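Local coordinates for colicin-D (Escherichia coli, PDB 5ZNM), which kills Escherichia coli and closely related bacteria as a plasmid-encoded toxin that inhibits protein synthesis, its C-terminal domain being a tRNase, at residues V41-G46 with V231-T236; Q58-G63 with E125-L130; L96-S101 with S242-V247; P152-L157 with A276-L281. All coordinates share one frame; numbering follows the deposited sequence.

Contact 1 (V41-G46 with V231-T236); sequences VMNEQG and VTPVHT
Met42 and Pro233 carry the apolar part of this contact, in which the last turn of helix 32-42 rests on an irregular connection, 231-236, that is neither helix nor strand and falls in the S-type pyocin family region, consistent with the central domain. Met42 CB comes within 4.2 Å of Pro233 CD. Beyond it the methionine chain stays extended at chi2 and bends at chi3 (-62°), a turn that places CE 3.4 Å from the backbone O of Val231, so the methyl packs against a carbonyl oxygen. One atom back, SD lies 3.7 Å from Thr232 OG1, the two side chains crossing at about a right angle.

The hydrogen bonds of these polar side chains go to residues outside the pair. Thr232 OG1, although beside the sulfur, is hydrogen-bonded to both Asn51 OD1 and Asn212 ND2, which accounts for a buried hydroxyl held in place. Asn43, the first residue to leave helical backbone angles, sets its carboxamide against one corner of the proline ring, with OD1 3.7 Å from Pro233 CG, while its ND2 bonds to Asn39 O in the preceding turn. Pro233 CG also lies 3.9 Å from Met42 O. The evidence is therefore for close packing without any direct hydrogen bond between the segments, over a modest 200 Å² of buried surface.

Around this contact, Leu210 and Asn212 of strand 207-212 and Val49 of strand 49-51 also touch Met42. The backbone of Pro233 and His235 also bonds to Val66 of strand 65-71, so the 231-236 connection links the end of helix 32-42 to an outermost strand of the five-stranded sheet.

Contact 2 (Q58-G63 with E125-L130); sequences QLAMTG and EAMFSL
Gln58 with Ser129 and Ala60 with Met127 are the hydrogen-bonded pairs of an antiparallel strand ladder inside the five-stranded antiparallel sheet; the axes of 58-61 and 126-130 run at 172°, 4.7 Å apart at closest approach. The bond from Ala60 N to Met127 O (2.8 Å) is nearly straight, 170° at the hydrogen. Between these rungs, Leu59 faces Phe128 and Met61 faces Ala126 as non-hydrogen-bonded pairs, where CA-H groups turn to the same carbonyl oxygens: Ala126 CA is 3.2 Å from Ala60 O.

Side chains add contacts on both faces. With Leu59 and Phe128, Leu59 CB meets the ring at its edge, 4.1 Å from CD1. On the other face, Met127 CE reaches Ala60 CB at 4.0 Å, and Ser129 OG lies 3.6 Å from Gln58 CB.

Farther out, strand 65-71 continues the sheet beyond 56-61, and strand 274-281 continues it beyond 126-131. Leu164 and Leu166 of strand 163-170 cover the face carrying Leu59, Ala126 and Phe128. Gln58 NE2 is bonded to Asn51 O and Ser56 OG, and Glu125 OE1 forms a salt bridge with Arg207 NE.

At the ladder's end Thr62 extends the pattern with its side chain: its N donates to Glu125 O, and its OG1, set between the backbone N and carbonyl carbon (chi1 54°), accepts from Glu125 N at 2.9 Å.

Contact 3 (L96-S101 with S242-V247); sequences LLMRIS and SVEMPV
Arg99 and Met245 lie obliquely across one another, the aliphatic part of the arginine against the methionine: Arg99 CG is 3.8 Å from both Met245 CB and SD. Met245 CG, anti to the carbonyl carbon, also packs on Ser101 CB at 3.7 Å. On the opposite face of the strand pair Met98 meets Glu244 at about a right angle, its methyl CE 3.9 Å from OE1, and Ile100 CG2 touches Ser242 CB. At the far end Leu96 CD2 slants past Val247 CG2 at 3.9 Å.

The backbones form a short antiparallel ladder in which 243-244 is an outermost strand of the four-stranded sheet. Met245 N donates to Arg99 O almost straight (176°); Ser101 and Val243 pair in both directions. Past the Met245 N to Arg99 O bond, a water accepts from Arg99 N at 2.9 Å and lies 2.7 Å from Met245 O. Leu97 and Met98 both face Leu168 of strand 163-170, a classic beta bulge.

Chemically the division is clear: the side chains meet through methyl and methylene carbons, the Met245 sulfur and, at Met98 CE, the Glu244 carboxylate, while Arg99 NE forms a salt bridge with Asp167 and Ser101 OG bonds to Gln163, so direct polar linkage between the segments rests on main-chain atoms.

Contact 4 (P152-L157 with A276-L281); sequences PVRGQL and AVYVML
Tyr278 and Met280 start toward Gly155 with different first torsions: Tyr278 CG is anti to the backbone N (chi1 175°), whereas Met280 CG is anti to the carbonyl carbon. Both side chains project from strand 274-281 of the five-stranded antiparallel sheet onto strand 153-160, an outermost strand of a four-stranded one. This is sheet-on-sheet packing, with the short axes crossing at -37°. Their closest approach of 5.5 Å is far below the roughly 10 Å usual between stacked sheets, which shows the two strands converging locally.

Gly155 lies where they come close. Its N donates to Tyr278 OH at 2.8 Å, 158° at the hydrogen, and sits at the ring edge, in plane. Met280 SD approaches to 3.5 Å from Gly155 CA, on the side to which a beta carbon would point, so the absence of a side chain is what admits the sulfur. Arg154 CB lies 3.4 Å from Tyr278 OH, and its side chain crosses the tyrosine at about a right angle.

Asp261 ties the two side chains together: OD2 is hydrogen-bonded to Tyr278 OH, while OD1 forms a salt bridge with Arg154 NH2. The carboxylate would thus help fix the phenol that receives the Gly155 N-H.

Where strand 274-281 ends, a water bridges the backbones, donating to Gly155 O at 3.0 Å and accepting from Leu281 N. The last link is direct but weak, Leu157 N to Leu281 O at 3.3 Å, and alongside it Leu157 CD1 rests 3.9 Å from Met280 O.

In the fold
Contacts 2 and 4 meet in the five-stranded sheet, where strands 126-131 and 274-281 are neighbours: Phe128 O to Met280 N, at 2.8 Å, is a probable hydrogen bond, and the centres are 12 Å apart. Contact 4 also reaches the four-stranded sheet of contact 3, which it touches through Leu97 CD1 and Val153 CG2 at 3.6 Å. Contact 1 adjoins contact 2 through segment 58-63, His235 ND1 lying 3.3 Å from Met61 CE, and encloses it along the chain. Contacts 1 and 3, with centres about 28 Å apart, lie on opposite sides of the chain's centre. Both segments of contact 4 fall in the S-type pyocin family region, consistent with the central domain.

Contact 1 (V41-G46 with V231-T236)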
# COMPACT_ATOMS: atom_id res chain seq x y z
N VAL A 41 1.04 -25.44 6.61
CA VAL A 41 1.73 -24.95 7.79
C VAL A 41 1.31 -23.52 8.11
O VAL A 41 1.18 -23.15 9.29
CB VAL A 41 3.25 -25.09 7.58
CG1 VAL A 41 4.01 -24.19 8.50
CG2 VAL A 41 3.67 -26.54 7.81
N MET A 42 1.07 -22.69 7.10
CA MET A 42 0.66 -21.31 7.37
C MET A 42 -0.80 -21.19 7.79
O MET A 42 -1.19 -20.16 8.33
CB MET A 42 0.90 -20.42 6.15
CG MET A 42 2.35 -20.07 5.93
SD MET A 42 2.53 -18.83 4.65
CE MET A 42 1.85 -19.71 3.25
N ASN A 43 -1.60 -22.22 7.55
CA ASN A 43 -3.01 -22.21 7.92
C ASN A 43 -3.28 -22.88 9.26
O ASN A 43 -4.45 -23.05 9.62
CB ASN A 43 -3.84 -22.84 6.81
CG ASN A 43 -4.14 -21.87 5.69
OD1 ASN A 43 -5.12 -21.12 5.76
ND2 ASN A 43 -3.29 -21.86 4.67
N GLU A 44 -2.25 -23.26 10.00
CA GLU A 44 -2.47 -23.68 11.38
C GLU A 44 -3.04 -22.51 12.18
O GLU A 44 -2.81 -21.34 11.87
CB GLU A 44 -1.17 -24.18 12.02
CG GLU A 44 -0.64 -25.50 11.45
CD GLU A 44 -1.04 -26.71 12.30
OE1 GLU A 44 -1.04 -26.60 13.54
OE2 GLU A 44 -1.34 -27.77 11.71
N GLN A 45 -3.80 -22.84 13.24
CA GLN A 45 -4.60 -21.82 13.92
C GLN A 45 -3.72 -20.76 14.59
O GLN A 45 -4.08 -19.58 14.63
CB GLN A 45 -5.53 -22.48 14.94
CG GLN A 45 -4.89 -22.85 16.29
CD GLN A 45 -4.05 -24.12 16.24
OE1 GLN A 45 -3.64 -24.58 15.17
NE2 GLN A 45 -3.79 -24.70 17.41
N GLY A 46 -2.56 -21.16 15.13
CA GLY A 46 -1.72 -20.22 15.85
C GLY A 46 -0.52 -19.72 15.08
O GLY A 46 0.46 -19.25 15.67
N VAL A 231 0.65 -19.16 -0.29
CA VAL A 231 -0.25 -18.01 -0.20
C VAL A 231 -0.48 -17.74 1.28
O VAL A 231 -1.05 -18.58 2.00
CB VAL A 231 -1.55 -18.25 -0.97
CG1 VAL A 231 -2.55 -17.13 -0.68
CG2 VAL A 231 -1.24 -18.27 -2.48
N THR A 232 -0.00 -16.61 1.75
CA THR A 232 -0.23 -16.22 3.14
C THR A 232 -1.69 -15.84 3.34
O THR A 232 -2.25 -15.10 2.52
CB THR A 232 0.67 -15.05 3.51
OG1 THR A 232 2.04 -15.40 3.24
CG2 THR A 232 0.52 -14.69 4.98
N PRO A 233 -2.36 -16.35 4.38
CA PRO A 233 -3.76 -15.94 4.62
C PRO A 233 -3.83 -14.44 4.82
O PRO A 233 -3.02 -13.86 5.53
CB PRO A 233 -4.14 -16.72 5.89
CG PRO A 233 -3.25 -17.93 5.85
CD PRO A 233 -1.95 -17.44 5.28
N VAL A 234 -4.81 -13.82 4.18
CA VAL A 234 -4.92 -12.37 4.16
C VAL A 234 -5.92 -11.95 5.22
O VAL A 234 -6.91 -12.64 5.47
CB VAL A 234 -5.32 -11.88 2.75
CG1 VAL A 234 -5.59 -10.38 2.75
CG2 VAL A 234 -4.19 -12.21 1.78
N HIS A 235 -5.64 -10.82 5.86
CA HIS A 235 -6.52 -10.33 6.90
C HIS A 235 -7.90 -10.04 6.34
O HIS A 235 -8.06 -9.34 5.34
CB HIS A 235 -5.96 -9.07 7.56
CG HIS A 235 -6.88 -8.49 8.59
ND1 HIS A 235 -7.23 -9.18 9.73
CD2 HIS A 235 -7.56 -7.32 8.63
CE1 HIS A 235 -8.06 -8.44 10.44
NE2 HIS A 235 -8.28 -7.31 9.80
N THR A 236 -8.91 -10.61 7.00
CA THR A 236 -10.30 -10.29 6.78
C THR A 236 -10.91 -9.86 8.10
O THR A 236 -10.34 -10.08 9.17
CB THR A 236 -11.06 -11.49 6.20
OG1 THR A 236 -10.64 -12.69 6.86
CG2 THR A 236 -10.81 -11.61 4.69

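Contact 2 (Q58-G63 with E125-L130)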
# COMPACT_ATOMS: atom_id res chain seq x y z
N GLN A 58 3.21 -4.43 7.97
CA GLN A 58 2.34 -5.58 8.08
C GLN A 58 1.82 -5.71 9.51
O GLN A 58 2.51 -5.39 10.48
CB GLN A 58 3.05 -6.88 7.70
CG GLN A 58 3.39 -6.96 6.20
CD GLN A 58 4.28 -8.16 5.88
OE1 GLN A 58 4.13 -9.23 6.46
NE2 GLN A 58 5.23 -7.97 4.94
N LEU A 59 0.60 -6.21 9.61
CA LEU A 59 -0.01 -6.55 10.89
C LEU A 59 -0.60 -7.93 10.76
O LEU A 59 -1.49 -8.14 9.93
CB LEU A 59 -1.08 -5.53 11.29
CG LEU A 59 -1.87 -5.84 12.55
CD1 LEU A 59 -0.96 -5.93 13.76
CD2 LEU A 59 -2.95 -4.79 12.79
N ALA A 60 -0.10 -8.88 11.53
CA ALA A 60 -0.59 -10.24 11.49
C ALA A 60 -1.24 -10.57 12.82
O ALA A 60 -0.76 -10.15 13.88
CB ALA A 60 0.53 -11.24 11.17
N MET A 61 -2.33 -11.31 12.76
CA MET A 61 -3.04 -11.76 13.95
C MET A 61 -3.39 -13.23 13.77
O MET A 61 -3.90 -13.61 12.71
CB MET A 61 -4.30 -10.92 14.18
CG MET A 61 -4.03 -9.41 14.32
SD MET A 61 -5.23 -8.34 13.46
CE MET A 61 -4.74 -8.58 11.75
N THR A 62 -3.10 -14.06 14.78
CA THR A 62 -3.45 -15.47 14.69
C THR A 62 -4.92 -15.64 14.35
O THR A 62 -5.79 -14.93 14.89
CB THR A 62 -3.12 -16.20 15.99
OG1 THR A 62 -3.76 -15.53 17.08
CG2 THR A 62 -1.61 -16.22 16.24
N GLY A 63 -5.21 -16.54 13.41
CA GLY A 63 -6.57 -16.85 13.02
C GLY A 63 -7.23 -15.89 12.05
O GLY A 63 -8.34 -16.18 11.60
N GLU A 125 -2.60 -13.93 19.27
CA GLU A 125 -1.32 -13.23 19.26
C GLU A 125 -1.23 -12.34 18.02
O GLU A 125 -1.92 -12.57 17.03
CB GLU A 125 -0.14 -14.23 19.32
CG GLU A 125 -0.18 -15.17 20.56
CD GLU A 125 1.14 -15.91 20.80
OE1 GLU A 125 2.06 -15.78 19.98
OE2 GLU A 125 1.27 -16.61 21.82
N ALA A 126 -0.36 -11.33 18.09
CA ALA A 126 -0.29 -10.31 17.04
C ALA A 126 1.15 -9.87 16.81
O ALA A 126 2.01 -9.97 17.69
CB ALA A 126 -1.14 -9.08 17.39
N MET A 127 1.39 -9.34 15.61
CA MET A 127 2.75 -9.06 15.15
C MET A 127 2.68 -7.90 14.17
O MET A 127 1.91 -7.95 13.21
CB MET A 127 3.36 -10.30 14.48
CG MET A 127 4.78 -10.11 13.96
SD MET A 127 5.49 -11.67 13.38
CE MET A 127 4.33 -12.07 12.08
N PHE A 128 3.46 -6.86 14.43
CA PHE A 128 3.48 -5.65 13.63
C PHE A 128 4.90 -5.42 13.15
O PHE A 128 5.85 -5.56 13.92
CB PHE A 128 2.99 -4.44 14.44
CG PHE A 128 2.87 -3.18 13.64
CD1 PHE A 128 1.81 -2.99 12.76
CD2 PHE A 128 3.81 -2.17 13.76
CE1 PHE A 128 1.69 -1.82 12.02
CE2 PHE A 128 3.69 -0.99 13.02
CZ PHE A 128 2.64 -0.82 12.15
N SER A 129 5.07 -5.07 11.87
CA SER A 129 6.42 -4.98 11.33
C SER A 129 6.50 -3.88 10.28
O SER A 129 5.53 -3.61 9.57
CB SER A 129 6.88 -6.30 10.72
OG SER A 129 5.99 -6.71 9.69
N LEU A 130 7.67 -3.25 10.21
CA LEU A 130 7.92 -2.17 9.26
C LEU A 130 9.42 -2.03 9.10
O LEU A 130 10.20 -2.58 9.87
CB LEU A 130 7.30 -0.84 9.69
CG LEU A 130 7.32 -0.34 11.15
CD1 LEU A 130 8.58 -0.64 11.89
CD2 LEU A 130 7.08 1.16 11.17

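Contact 3 (L96-S101 with S242-V247)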
# COMPACT_ATOMS: atom_id res chain seq x y z
N LEU A 96 6.45 6.19 27.90
CA LEU A 96 5.49 5.96 26.83
C LEU A 96 5.40 7.21 25.97
O LEU A 96 4.91 8.25 26.42
CB LEU A 96 4.12 5.59 27.40
CG LEU A 96 3.01 5.34 26.37
CD1 LEU A 96 3.44 4.27 25.37
CD2 LEU A 96 1.70 4.96 27.05
N LEU A 97 5.87 7.11 24.73
CA LEU A 97 5.84 8.24 23.81
C LEU A 97 4.51 8.38 23.11
O LEU A 97 4.06 9.50 22.86
CB LEU A 97 6.94 8.10 22.75
CG LEU A 97 8.36 8.17 23.28
CD1 LEU A 97 9.30 7.67 22.22
CD2 LEU A 97 8.67 9.61 23.65
N MET A 98 3.87 7.26 22.78
CA MET A 98 2.69 7.30 21.93
C MET A 98 2.01 5.95 21.98
O MET A 98 2.67 4.91 22.00
CB MET A 98 3.08 7.65 20.49
CG MET A 98 1.93 7.80 19.55
SD MET A 98 2.55 8.55 18.03
CE MET A 98 2.85 10.22 18.60
N ARG A 99 0.68 5.98 22.01
CA ARG A 99 -0.13 4.78 21.88
C ARG A 99 -1.00 4.95 20.65
O ARG A 99 -1.68 5.97 20.50
CB ARG A 99 -1.00 4.56 23.13
CG ARG A 99 -2.04 3.45 22.98
CD ARG A 99 -2.52 3.00 24.33
NE ARG A 99 -1.43 2.82 25.27
CZ ARG A 99 -1.55 2.36 26.49
NH1 ARG A 99 -2.72 2.01 26.96
NH2 ARG A 99 -0.47 2.23 27.27
N ILE A 100 -1.00 3.94 19.79
CA ILE A 100 -1.67 3.99 18.51
C ILE A 100 -2.63 2.82 18.45
O ILE A 100 -2.20 1.67 18.48
CB ILE A 100 -0.67 3.93 17.34
CG1 ILE A 100 0.26 5.15 17.37
CG2 ILE A 100 -1.41 3.82 16.03
CD1 ILE A 100 1.61 4.87 16.76
N SER A 101 -3.93 3.12 18.39
CA SER A 101 -4.89 2.06 18.14
C SER A 101 -4.76 1.60 16.70
O SER A 101 -4.55 2.41 15.79
CB SER A 101 -6.32 2.55 18.39
OG SER A 101 -7.25 1.56 18.00
N SER A 242 -5.14 3.46 12.03
CA SER A 242 -4.28 3.95 13.09
C SER A 242 -4.82 5.26 13.65
O SER A 242 -4.96 6.25 12.92
CB SER A 242 -2.85 4.13 12.58
OG SER A 242 -2.81 5.16 11.61
N VAL A 243 -5.13 5.26 14.94
CA VAL A 243 -5.58 6.44 15.66
C VAL A 243 -4.75 6.57 16.93
O VAL A 243 -4.63 5.60 17.69
CB VAL A 243 -7.08 6.36 16.01
CG1 VAL A 243 -7.55 7.65 16.66
CG2 VAL A 243 -7.91 6.03 14.78
N GLU A 244 -4.19 7.75 17.16
CA GLU A 244 -3.51 7.98 18.43
C GLU A 244 -4.53 8.00 19.56
O GLU A 244 -5.57 8.66 19.47
CB GLU A 244 -2.73 9.29 18.40
CG GLU A 244 -2.14 9.67 19.74
CD GLU A 244 -1.12 10.79 19.64
OE1 GLU A 244 -0.91 11.31 18.53
OE2 GLU A 244 -0.53 11.14 20.69
N MET A 245 -4.25 7.25 20.61
CA MET A 245 -5.09 7.05 21.79
C MET A 245 -4.64 7.96 22.92
O MET A 245 -3.43 8.10 23.17
CB MET A 245 -5.03 5.60 22.27
CG MET A 245 -5.81 4.59 21.42
SD MET A 245 -5.68 2.89 22.05
CE MET A 245 -6.95 2.85 23.32
N PRO A 246 -5.58 8.58 23.62
CA PRO A 246 -5.22 9.40 24.78
C PRO A 246 -4.71 8.52 25.91
O PRO A 246 -5.19 7.40 26.12
CB PRO A 246 -6.53 10.09 25.17
CG PRO A 246 -7.61 9.48 24.31
CD PRO A 246 -7.03 8.33 23.55
N VAL A 247 -3.73 9.03 26.65
CA VAL A 247 -3.18 8.32 27.79
C VAL A 247 -2.67 9.30 28.84
O VAL A 247 -2.85 9.09 30.04
CB VAL A 247 -2.07 7.35 27.36
CG1 VAL A 247 -0.95 8.11 26.67
CG2 VAL A 247 -1.54 6.59 28.57
O HOH W 1 -0.80 8.42 22.61

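Contact 4 (P152-L157 with A276-L281)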
# COMPACT_ATOMS: atom_id res chain seq x y z
N PRO A 152 16.16 4.15 19.26
CA PRO A 152 15.74 5.15 20.22
C PRO A 152 14.30 4.94 20.69
O PRO A 152 13.91 5.47 21.74
CB PRO A 152 15.93 6.45 19.42
CG PRO A 152 15.70 6.15 18.11
CD PRO A 152 16.23 4.74 17.91
N VAL A 153 13.50 4.19 19.93
CA VAL A 153 12.10 3.90 20.25
C VAL A 153 11.89 2.42 20.00
O VAL A 153 12.25 1.92 18.94
CB VAL A 153 11.11 4.70 19.38
CG1 VAL A 153 9.68 4.28 19.71
CG2 VAL A 153 11.29 6.15 19.60
N ARG A 154 11.29 1.73 20.97
CA ARG A 154 10.87 0.35 20.75
C ARG A 154 9.36 0.26 20.87
O ARG A 154 8.70 1.14 21.44
CB ARG A 154 11.55 -0.60 21.73
CG ARG A 154 13.02 -0.85 21.37
CD ARG A 154 13.76 -1.57 22.48
NE ARG A 154 13.37 -2.97 22.58
CZ ARG A 154 13.84 -3.79 23.51
NH1 ARG A 154 14.71 -3.33 24.41
NH2 ARG A 154 13.45 -5.06 23.56
N GLY A 155 8.81 -0.81 20.31
CA GLY A 155 7.37 -0.97 20.21
C GLY A 155 6.89 -2.22 20.91
O GLY A 155 7.63 -3.20 21.06
N GLN A 156 5.63 -2.19 21.33
CA GLN A 156 4.98 -3.31 21.99
C GLN A 156 3.50 -3.29 21.64
O GLN A 156 2.86 -2.23 21.72
CB GLN A 156 5.18 -3.22 23.50
CG GLN A 156 4.10 -3.88 24.30
CD GLN A 156 4.52 -4.12 25.72
OE1 GLN A 156 4.48 -3.21 26.55
NE2 GLN A 156 4.93 -5.34 26.00
N LEU A 157 2.96 -4.44 21.24
CA LEU A 157 1.53 -4.56 20.97
C LEU A 157 0.80 -4.91 22.26
O LEU A 157 1.24 -5.79 23.01
CB LEU A 157 1.26 -5.61 19.90
CG LEU A 157 1.52 -5.19 18.47
CD1 LEU A 157 1.33 -6.37 17.54
CD2 LEU A 157 0.61 -4.04 18.07
N ALA A 276 16.34 -4.08 6.32
CA ALA A 276 16.08 -4.50 7.69
C ALA A 276 14.63 -4.21 8.06
O ALA A 276 14.08 -3.16 7.71
CB ALA A 276 17.02 -3.78 8.66
N VAL A 277 14.01 -5.16 8.75
CA VAL A 277 12.61 -5.09 9.17
C VAL A 277 12.57 -5.19 10.69
O VAL A 277 13.14 -6.12 11.27
CB VAL A 277 11.79 -6.23 8.53
CG1 VAL A 277 10.31 -6.10 8.87
CG2 VAL A 277 12.00 -6.28 7.03
N TYR A 278 11.88 -4.24 11.32
CA TYR A 278 11.69 -4.25 12.77
C TYR A 278 10.33 -4.88 13.06
O TYR A 278 9.34 -4.51 12.44
CB TYR A 278 11.79 -2.83 13.33
CG TYR A 278 11.49 -2.70 14.81
CD1 TYR A 278 12.20 -3.44 15.76
CD2 TYR A 278 10.52 -1.83 15.27
CE1 TYR A 278 11.94 -3.31 17.11
CE2 TYR A 278 10.23 -1.70 16.64
CZ TYR A 278 10.95 -2.44 17.54
OH TYR A 278 10.69 -2.32 18.88
N VAL A 279 10.30 -5.84 13.98
CA VAL A 279 9.12 -6.66 14.22
C VAL A 279 8.79 -6.59 15.71
O VAL A 279 9.68 -6.69 16.56
CB VAL A 279 9.35 -8.11 13.76
CG1 VAL A 279 8.10 -8.94 13.98
CG2 VAL A 279 9.77 -8.14 12.28
N MET A 280 7.51 -6.40 16.02
CA MET A 280 7.04 -6.22 17.40
C MET A 280 5.91 -7.20 17.65
O MET A 280 5.02 -7.36 16.81
CB MET A 280 6.54 -4.79 17.67
CG MET A 280 7.58 -3.70 17.51
SD MET A 280 6.88 -2.12 16.97
CE MET A 280 7.06 -2.18 15.19
N LEU A 281 5.92 -7.84 18.82
CA LEU A 281 4.92 -8.82 19.17
C LEU A 281 4.11 -8.33 20.36
O LEU A 281 4.48 -7.38 21.05
CB LEU A 281 5.54 -10.19 19.46
CG LEU A 281 5.61 -11.16 18.27
CD1 LEU A 281 6.75 -10.79 17.37
CD2 LEU A 281 5.73 -12.61 18.72
O HOH W 2 7.46 -6.19 21.10